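Long-range contacts in BfpC (Escherichia coli, PDB 3VHJ), which is essential for type IV pilus biogenesis, probably working with BfpD at the membrane, and is represented here by its cytoplasmic N-terminal domain: residues Y16-L21 / V72-A77; G55-V60 / G105-D110; F122-V127 / V142-S147. The protein carries 1 engineered substitution. All blocks are in the same frame, centred on the assembly; numbering follows the deposited sequence.

Interaction 1 (Y16-L21 / V72-A77); sequences YAVNLL and VTLLSA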
loop_
_atom_site.group_PDB
_atom_site.type_symbol
_atom_site.label_atom_id
_atom_site.label_comp_id
_atom_site.label_asym_id
_atom_site.label_seq_id
_atom_site.Cartn_x
_atom_site.Cartn_y
_atom_site.Cartn_z
ATOM N N TYR A 16 -0.207 4.653 10.002
ATOM C CA TYR A 16 -0.060 3.460 9.180
ATOM C C TYR A 16 1.253 3.438 8.428
ATOM O O TYR A 16 1.755 4.480 8.003
ATOM C CB TYR A 16 -1.160 3.397 8.130
ATOM C CG TYR A 16 -2.561 3.379 8.673
ATOM C CD1 TYR A 16 -3.179 2.180 9.004
ATOM C CD2 TYR A 16 -3.285 4.560 8.817
ATOM C CE1 TYR A 16 -4.494 2.150 9.458
ATOM C CE2 TYR A 16 -4.601 4.541 9.275
ATOM C CZ TYR A 16 -5.199 3.331 9.590
ATOM O OH TYR A 16 -6.506 3.293 10.015
ATOM N N ALA A 17 1.783 2.236 8.243
ATOM C CA ALA A 17 3.009 2.054 7.490
ATOM C C ALA A 17 2.587 2.049 6.026
ATOM O O ALA A 17 1.710 1.276 5.635
ATOM C CB ALA A 17 3.654 0.714 7.854
ATOM N N VAL A 18 3.187 2.927 5.225
ATOM C CA VAL A 18 2.887 2.998 3.799
ATOM C C VAL A 18 4.197 2.897 3.015
ATOM O O VAL A 18 5.281 2.943 3.595
ATOM C CB VAL A 18 2.161 4.331 3.426
ATOM C CG1 VAL A 18 0.807 4.396 4.117
ATOM C CG2 VAL A 18 3.010 5.530 3.835
ATOM N N ASN A 19 4.090 2.760 1.698
ATOM C CA ASN A 19 5.260 2.643 0.832
ATOM C C ASN A 19 6.054 1.378 1.132
ATOM O O ASN A 19 7.283 1.391 1.157
ATOM C CB ASN A 19 6.180 3.856 0.980
ATOM C CG ASN A 19 7.130 4.004 -0.192
ATOM O OD1 ASN A 19 6.731 4.420 -1.275
ATOM N ND2 ASN A 19 8.392 3.652 0.018
ATOM N N LEU A 20 5.345 0.282 1.371
ATOM C CA LEU A 20 5.993 -0.995 1.635
ATOM C C LEU A 20 6.214 -1.700 0.302
ATOM O O LEU A 20 5.600 -1.347 -0.700
ATOM C CB LEU A 20 5.100 -1.866 2.519
ATOM C CG LEU A 20 4.839 -1.346 3.934
ATOM C CD1 LEU A 20 3.511 -1.867 4.423
ATOM C CD2 LEU A 20 5.965 -1.781 4.853
ATOM N N LEU A 21 7.107 -2.681 0.287
ATOM C CA LEU A 21 7.360 -3.450 -0.925
ATOM C C LEU A 21 6.469 -4.676 -0.826
ATOM O O LEU A 21 6.695 -5.533 0.020
ATOM C CB LEU A 21 8.820 -3.895 -0.991
ATOM C CG LEU A 21 9.219 -4.782 -2.178
ATOM C CD1 LEU A 21 8.996 -4.034 -3.484
ATOM C CD2 LEU A 21 10.682 -5.177 -2.040
ATOM N N VAL A 72 0.786 -0.741 11.801
ATOM C CA VAL A 72 -0.232 -1.379 10.976
ATOM C C VAL A 72 -0.020 -0.890 9.550
ATOM O O VAL A 72 0.091 0.316 9.321
ATOM C CB VAL A 72 -1.656 -0.970 11.409
ATOM C CG1 VAL A 72 -2.688 -1.638 10.505
ATOM C CG2 VAL A 72 -1.884 -1.342 12.872
ATOM N N THR A 73 0.048 -1.812 8.595
ATOM C CA THR A 73 0.231 -1.415 7.206
ATOM C C THR A 73 -1.127 -0.958 6.679
ATOM O O THR A 73 -2.154 -1.620 6.887
ATOM C CB THR A 73 0.769 -2.574 6.342
ATOM O OG1 THR A 73 -0.241 -3.577 6.190
ATOM C CG2 THR A 73 2.003 -3.195 7.005
ATOM N N LEU A 74 -1.128 0.190 6.015
ATOM C CA LEU A 74 -2.353 0.761 5.484
ATOM C C LEU A 74 -3.103 -0.179 4.549
ATOM O O LEU A 74 -4.293 -0.425 4.736
ATOM C CB LEU A 74 -2.052 2.069 4.745
ATOM C CG LEU A 74 -3.271 2.698 4.065
ATOM C CD1 LEU A 74 -4.309 3.054 5.123
ATOM C CD2 LEU A 74 -2.855 3.926 3.276
ATOM N N LEU A 75 -2.409 -0.712 3.551
ATOM C CA LEU A 75 -3.067 -1.586 2.594
ATOM C C LEU A 75 -3.740 -2.804 3.208
ATOM O O LEU A 75 -4.757 -3.267 2.695
ATOM C CB LEU A 75 -2.090 -2.003 1.491
ATOM C CG LEU A 75 -2.026 -1.044 0.288
ATOM C CD1 LEU A 75 -3.341 -1.124 -0.498
ATOM C CD2 LEU A 75 -1.782 0.391 0.763
ATOM N N SER A 76 -3.196 -3.323 4.303
ATOM C CA SER A 76 -3.810 -4.487 4.943
ATOM C C SER A 76 -5.101 -4.081 5.646
ATOM O O SER A 76 -6.011 -4.897 5.816
ATOM C CB SER A 76 -2.867 -5.109 5.973
ATOM O OG SER A 76 -2.746 -4.295 7.131
ATOM N N ALA A 77 -5.170 -2.815 6.044
ATOM C CA ALA A 77 -6.326 -2.280 6.755
ATOM C C ALA A 77 -7.479 -1.856 5.855
ATOM O O ALA A 77 -8.587 -1.634 6.341
ATOM C CB ALA A 77 -5.897 -1.099 7.633
HETATM O O HOH W 1 0.537 -0.130 3.341
#

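Interaction 2 (G55-V60 / G105-D110); sequences GEQFAV and GMVHFD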
loop_
_atom_site.group_PDB
_atom_site.type_symbol
_atom_site.label_atom_id
_atom_site.label_comp_id
_atom_site.label_asym_id
_atom_site.label_seq_id
_atom_site.Cartn_x
_atom_site.Cartn_y
_atom_site.Cartn_z
ATOM N N GLY A 55 -5.558 -15.940 -2.269
ATOM C CA GLY A 55 -4.214 -16.312 -1.870
ATOM C C GLY A 55 -3.549 -15.318 -0.940
ATOM O O GLY A 55 -4.150 -14.331 -0.513
ATOM N N GLU A 56 -2.285 -15.573 -0.630
ATOM C CA GLU A 56 -1.554 -14.704 0.270
ATOM C C GLU A 56 -0.541 -13.801 -0.408
ATOM O O GLU A 56 -0.207 -13.978 -1.576
ATOM C CB GLU A 56 -0.857 -15.546 1.333
ATOM C CG GLU A 56 -1.829 -16.278 2.226
ATOM C CD GLU A 56 -1.132 -17.015 3.333
ATOM O OE1 GLU A 56 -0.772 -18.196 3.128
ATOM O OE2 GLU A 56 -0.931 -16.403 4.402
ATOM N N GLN A 57 -0.070 -12.822 0.353
ATOM C CA GLN A 57 0.921 -11.878 -0.125
ATOM C C GLN A 57 1.639 -11.312 1.093
ATOM O O GLN A 57 1.231 -11.533 2.235
ATOM C CB GLN A 57 0.260 -10.763 -0.941
ATOM C CG GLN A 57 -0.637 -9.829 -0.150
ATOM C CD GLN A 57 -1.433 -8.905 -1.050
ATOM O OE1 GLN A 57 -0.871 -8.204 -1.888
ATOM N NE2 GLN A 57 -2.750 -8.904 -0.881
ATOM N N PHE A 58 2.713 -10.578 0.853
ATOM C CA PHE A 58 3.481 -10.037 1.957
ATOM C C PHE A 58 4.001 -8.638 1.676
ATOM O O PHE A 58 4.076 -8.203 0.528
ATOM C CB PHE A 58 4.654 -10.971 2.234
ATOM C CG PHE A 58 5.435 -11.318 1.002
ATOM C CD1 PHE A 58 6.382 -10.438 0.489
ATOM C CD2 PHE A 58 5.184 -12.508 0.321
ATOM C CE1 PHE A 58 7.071 -10.738 -0.688
ATOM C CE2 PHE A 58 5.862 -12.819 -0.854
ATOM C CZ PHE A 58 6.809 -11.931 -1.361
ATOM N N ALA A 59 4.352 -7.942 2.747
ATOM C CA ALA A 59 4.896 -6.600 2.644
ATOM C C ALA A 59 6.252 -6.593 3.341
ATOM O O ALA A 59 6.424 -7.223 4.383
ATOM C CB ALA A 59 3.957 -5.600 3.311
ATOM N N VAL A 60 7.219 -5.901 2.754
ATOM C CA VAL A 60 8.544 -5.795 3.359
ATOM C C VAL A 60 8.771 -4.320 3.677
ATOM O O VAL A 60 8.615 -3.465 2.806
ATOM C CB VAL A 60 9.647 -6.317 2.406
ATOM C CG1 VAL A 60 11.027 -5.954 2.944
ATOM C CG2 VAL A 60 9.539 -7.836 2.294
ATOM N N GLY A 105 -7.346 -8.932 -5.075
ATOM C CA GLY A 105 -6.995 -8.418 -3.764
ATOM C C GLY A 105 -5.500 -8.247 -3.557
ATOM O O GLY A 105 -5.060 -7.955 -2.451
HETATM N N MSE A 106 -4.716 -8.428 -4.614
HETATM C CA MSE A 106 -3.271 -8.273 -4.504
HETATM C C MSE A 106 -2.881 -6.807 -4.606
HETATM O O MSE A 106 -3.372 -6.080 -5.470
HETATM C CB MSE A 106 -2.553 -9.067 -5.601
HETATM C CG MSE A 106 -2.777 -10.581 -5.551
HETATM SE SE MSE A 106 -2.086 -11.451 -3.987
HETATM C CE MSE A 106 -3.731 -11.808 -3.045
ATOM N N VAL A 107 -1.997 -6.377 -3.714
ATOM C CA VAL A 107 -1.542 -5.004 -3.724
ATOM C C VAL A 107 -0.599 -4.790 -4.901
ATOM O O VAL A 107 0.441 -5.449 -5.005
ATOM C CB VAL A 107 -0.812 -4.648 -2.404
ATOM C CG1 VAL A 107 -0.267 -3.231 -2.476
ATOM C CG2 VAL A 107 -1.773 -4.782 -1.228
ATOM N N HIS A 108 -0.978 -3.885 -5.799
ATOM C CA HIS A 108 -0.146 -3.567 -6.956
ATOM C C HIS A 108 0.670 -2.314 -6.684
ATOM O O HIS A 108 1.818 -2.207 -7.112
ATOM C CB HIS A 108 -0.997 -3.335 -8.208
ATOM C CG HIS A 108 -1.431 -4.593 -8.891
ATOM N ND1 HIS A 108 -1.729 -4.642 -10.236
ATOM C CD2 HIS A 108 -1.635 -5.845 -8.414
ATOM C CE1 HIS A 108 -2.097 -5.870 -10.559
ATOM N NE2 HIS A 108 -2.049 -6.619 -9.472
ATOM N N PHE A 109 0.066 -1.363 -5.978
ATOM C CA PHE A 109 0.743 -0.115 -5.657
ATOM C C PHE A 109 0.531 0.333 -4.219
ATOM O O PHE A 109 -0.577 0.266 -3.683
ATOM C CB PHE A 109 0.265 1.007 -6.590
ATOM C CG PHE A 109 0.551 0.753 -8.040
ATOM C CD1 PHE A 109 1.851 0.837 -8.529
ATOM C CD2 PHE A 109 -0.482 0.422 -8.920
ATOM C CE1 PHE A 109 2.125 0.595 -9.876
ATOM C CE2 PHE A 109 -0.222 0.179 -10.265
ATOM C CZ PHE A 109 1.087 0.265 -10.745
ATOM N N ASP A 110 1.617 0.787 -3.606
ATOM C CA ASP A 110 1.598 1.316 -2.251
ATOM C C ASP A 110 2.780 2.274 -2.225
ATOM O O ASP A 110 3.889 1.893 -1.867
ATOM C CB ASP A 110 1.785 0.212 -1.208
ATOM C CG ASP A 110 1.904 0.764 0.201
ATOM O OD1 ASP A 110 1.691 1.987 0.376
ATOM O OD2 ASP A 110 2.204 -0.016 1.136
HETATM O O HOH W 2 1.109 -7.978 -3.523
#

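Interaction 3 (F122-V127 / V142-S147); sequences FFFDHV and VGVGES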
loop_
_atom_site.group_PDB
_atom_site.type_symbol
_atom_site.label_atom_id
_atom_site.label_comp_id
_atom_site.label_asym_id
_atom_site.label_seq_id
_atom_site.Cartn_x
_atom_site.Cartn_y
_atom_site.Cartn_z
ATOM N N PHE A 122 3.199 10.045 -10.732
ATOM C CA PHE A 122 3.307 8.592 -10.613
ATOM C C PHE A 122 1.950 7.962 -10.915
ATOM O O PHE A 122 1.853 6.962 -11.626
ATOM C CB PHE A 122 3.741 8.200 -9.201
ATOM C CG PHE A 122 3.976 6.729 -9.036
ATOM C CD1 PHE A 122 5.173 6.153 -9.448
ATOM C CD2 PHE A 122 2.987 5.912 -8.499
ATOM C CE1 PHE A 122 5.383 4.777 -9.328
ATOM C CE2 PHE A 122 3.185 4.536 -8.375
ATOM C CZ PHE A 122 4.387 3.967 -8.792
ATOM N N PHE A 123 0.909 8.569 -10.359
ATOM C CA PHE A 123 -0.463 8.121 -10.532
ATOM C C PHE A 123 -0.836 8.027 -12.010
ATOM O O PHE A 123 -1.316 6.992 -12.481
ATOM C CB PHE A 123 -1.386 9.107 -9.816
ATOM C CG PHE A 123 -2.847 8.791 -9.943
ATOM C CD1 PHE A 123 -3.376 7.626 -9.388
ATOM C CD2 PHE A 123 -3.709 9.688 -10.567
ATOM C CE1 PHE A 123 -4.738 7.365 -9.448
ATOM C CE2 PHE A 123 -5.077 9.436 -10.633
ATOM C CZ PHE A 123 -5.593 8.271 -10.071
ATOM N N PHE A 124 -0.617 9.114 -12.742
ATOM C CA PHE A 124 -0.938 9.143 -14.163
ATOM C C PHE A 124 -0.055 8.240 -15.016
ATOM O O PHE A 124 -0.550 7.533 -15.886
ATOM C CB PHE A 124 -0.846 10.573 -14.704
ATOM C CG PHE A 124 -2.058 11.406 -14.423
ATOM C CD1 PHE A 124 -1.996 12.475 -13.538
ATOM C CD2 PHE A 124 -3.266 11.127 -15.056
ATOM C CE1 PHE A 124 -3.125 13.262 -13.284
ATOM C CE2 PHE A 124 -4.397 11.903 -14.810
ATOM C CZ PHE A 124 -4.325 12.974 -13.921
ATOM N N ASP A 125 1.250 8.262 -14.768
ATOM C CA ASP A 125 2.166 7.454 -15.560
ATOM C C ASP A 125 2.084 5.947 -15.340
ATOM O O ASP A 125 2.275 5.177 -16.278
ATOM C CB ASP A 125 3.618 7.894 -15.333
ATOM C CG ASP A 125 3.877 9.327 -15.771
ATOM O OD1 ASP A 125 3.233 9.790 -16.735
ATOM O OD2 ASP A 125 4.741 9.984 -15.153
ATOM N N HIS A 126 1.782 5.514 -14.121
ATOM C CA HIS A 126 1.763 4.077 -13.857
ATOM C C HIS A 126 0.531 3.460 -13.214
ATOM O O HIS A 126 0.330 2.253 -13.316
ATOM C CB HIS A 126 2.963 3.714 -12.981
ATOM C CG HIS A 126 4.270 4.225 -13.497
ATOM N ND1 HIS A 126 4.886 3.700 -14.611
ATOM C CD2 HIS A 126 5.076 5.219 -13.053
ATOM C CE1 HIS A 126 6.017 4.347 -14.832
ATOM N NE2 HIS A 126 6.154 5.275 -13.901
ATOM N N VAL A 127 -0.297 4.262 -12.560
ATOM C CA VAL A 127 -1.438 3.700 -11.854
ATOM C C VAL A 127 -2.821 3.837 -12.470
ATOM O O VAL A 127 -3.478 2.845 -12.759
ATOM C CB VAL A 127 -1.495 4.272 -10.419
ATOM C CG1 VAL A 127 -2.617 3.602 -9.625
ATOM C CG2 VAL A 127 -0.146 4.078 -9.742
ATOM N N VAL A 142 -7.803 16.951 -9.674
ATOM C CA VAL A 142 -7.094 15.957 -10.476
ATOM C C VAL A 142 -8.056 15.416 -11.530
ATOM O O VAL A 142 -7.663 15.151 -12.665
ATOM C CB VAL A 142 -6.564 14.797 -9.608
ATOM C CG1 VAL A 142 -5.866 13.766 -10.481
ATOM C CG2 VAL A 142 -5.594 15.337 -8.574
ATOM N N GLY A 143 -9.315 15.248 -11.137
ATOM C CA GLY A 143 -10.339 14.792 -12.061
ATOM C C GLY A 143 -10.334 13.381 -12.623
ATOM O O GLY A 143 -10.948 13.136 -13.665
ATOM N N VAL A 144 -9.656 12.448 -11.966
ATOM C CA VAL A 144 -9.650 11.072 -12.451
ATOM C C VAL A 144 -10.440 10.226 -11.457
ATOM O O VAL A 144 -10.047 10.080 -10.298
ATOM C CB VAL A 144 -8.216 10.517 -12.577
ATOM C CG1 VAL A 144 -8.257 9.103 -13.143
ATOM C CG2 VAL A 144 -7.388 11.424 -13.477
ATOM N N GLY A 145 -11.559 9.673 -11.905
ATOM C CA GLY A 145 -12.375 8.877 -11.011
ATOM C C GLY A 145 -13.088 9.795 -10.034
ATOM O O GLY A 145 -13.271 10.979 -10.318
ATOM N N GLU A 146 -13.471 9.270 -8.877
ATOM C CA GLU A 146 -14.188 10.076 -7.893
ATOM C C GLU A 146 -13.306 10.672 -6.807
ATOM O O GLU A 146 -12.291 10.094 -6.424
ATOM C CB GLU A 146 -15.296 9.250 -7.241
ATOM C CG GLU A 146 -16.383 8.801 -8.202
ATOM C CD GLU A 146 -15.870 7.840 -9.257
ATOM O OE1 GLU A 146 -15.192 6.861 -8.883
ATOM O OE2 GLU A 146 -16.151 8.059 -10.457
ATOM N N SER A 147 -13.711 11.838 -6.313
ATOM C CA SER A 147 -12.972 12.528 -5.263
ATOM C C SER A 147 -13.400 11.997 -3.898
ATOM O O SER A 147 -14.444 12.375 -3.373
ATOM C CB SER A 147 -13.231 14.037 -5.335
ATOM O OG SER A 147 -12.495 14.727 -4.337
#

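Interaction 1 (Y16-L21 / V72-A77)
Strand 14-17 meets the short strand 72-73, an outermost strand of its three-stranded mixed sheet, in parallel: Ala17 pairs with Thr73, its N donating to Val72 O (2.8 Å, 163° at the hydrogen) and its O accepting from Leu74 N (3.1 Å), so that one residue bonds to both neighbours of its partner. Both donors stand above the plane of the carbonyl they use. Water 1 donates to Ala17 O and accepts from Leu75 N, giving that carbonyl a second bond where the strand turns into the weakly bonded helix 74-77. Tyr16 swings CG anti to its own carbonyl carbon (chi1 -59°), and Leu74, with CG anti to its N, lays CD1 over one face of the ring in a CH-pi contact, 4.0 Å from CD1 to the ring centroid. Leu74 CB touches Tyr16 CB and Val18 CG1, each 3.7 Å away, while the Leu74 and Val18 side chains run side by side. On the sheet face carrying Ala17 and Thr73, Leu20 crosses Thr73 at about a right angle; CD1 of Leu20 presses on CG2 of Thr73 at 3.3 Å, a tight methyl contact. Ser76 OG donates to a lone pair of Thr73 O and takes a hydrogen bond from Lys159 N. Ala17 N and O thus find their partners, water 1 included, in a largely buried contact flanked by apolar side chains.

Interaction 2 (G55-V60 / G105-D110)
The side-chain amide of Gln57 spans two β sheets, reaching from strand 55-60 to the backbone just ahead of strand 107-113, whose classic β bulge sets His108 and Phe109 both opposite Gly100. Either end of the amide is used: OE1 takes the N-H of Val107 on a lone pair at 2.8 Å, almost straight at 175°, and NE2 donates to Gly105 O at 2.9 Å. Two bonds fix the amide's rotation and hold the backbone on both flanks of Met106. An alanine in place of Gln57 would lose both bonds and the acceptor of water 2, and would probably loosen this joint between the sheets. Gln57 reaches across with CG in the crowded position between N and carbonyl carbon (chi1 67°) and the chain extended beyond. Met106, a selenomethionine, folds back past it in the opposite direction, SE 3.9 Å from Gln57 CB and CE 3.6 Å from Gly55 O. Farther out, Asp102 accepts the Met106 N-H, Trp22 packs on both Gln57 and Val107, and the backbone angles of Gly105 call for glycine, since a CB would collide with the preceding carbonyl O. Water 2 donates to Gln57 OE1 at 2.6 Å and to Val107 O at 3.0 Å.

Interaction 3 (F122-V127 / V142-S147)
Val144 pushes its branched side chain between the tips of two consecutive phenylalanines of helix 116-127, in a contact made by carbon alone, without a hydrogen bond between residues 122-127 and 142-147. Its CB already touches the helix, lying near the plane of the Phe123 ring and 3.8 Å from CE2 at the ring's edge. CG1, anti to the backbone N, continues along the same ring and meets CE2 at 4.1 Å and CZ at 4.2 Å. The other branch, CG2, lies anti to the carbonyl carbon and turns to the second ring, where it comes to 3.3 Å from Phe124 CE2, the shortest approach of the pair of segments, and 3.5 Å from Phe124 CZ. Phe123 and Val144 therefore meet tip to tip, whereas Phe124 crosses Val144 obliquely. Different first torsions turn both rings to the same side, toward 142-147: CG of Phe123 is anti to N (chi1 178°), and CG of Phe124 is anti to the carbonyl carbon (chi1 -81°). Val142 adds a third methyl, its CG1 3.9 Å from Phe124 CZ as the two side chains slide past each other. Val144 O accepts from Ser138 OG, and Glu146 OE1 forms a salt bridge with Arg135 of strand 135-137. On its inner side Phe123 packs on Cys86 and Leu88 of strand 85-90 and on Val98 of strand 96-101, so helix 116-127 rests on the mixed sheet while the loop after strand 135-137 lies against the tips of Phe123 and Phe124.

Interactions 1 and 2 interleave along the chain, in the order 16-21, 55-60, 72-77, 105-110, and interaction 3 follows in series. The first two have centres 10 Å apart and touch: Leu21 O lies 2.8 Å from Val60 N, while Asp110 takes up the N-H groups of Asn19 and Leu20. Interaction 3 lies about 20 Å from either centre, yet Phe109 of strand 107-113 packs on Phe122 and Val127 of the helix that follows it. As an outermost strand of the four-stranded mixed sheet, strand 107-113 joins that sheet to the segment that follows strand 14-17, to the sheet holding strand 55-60 and to helix 116-127, within one compact cytoplasmic domain.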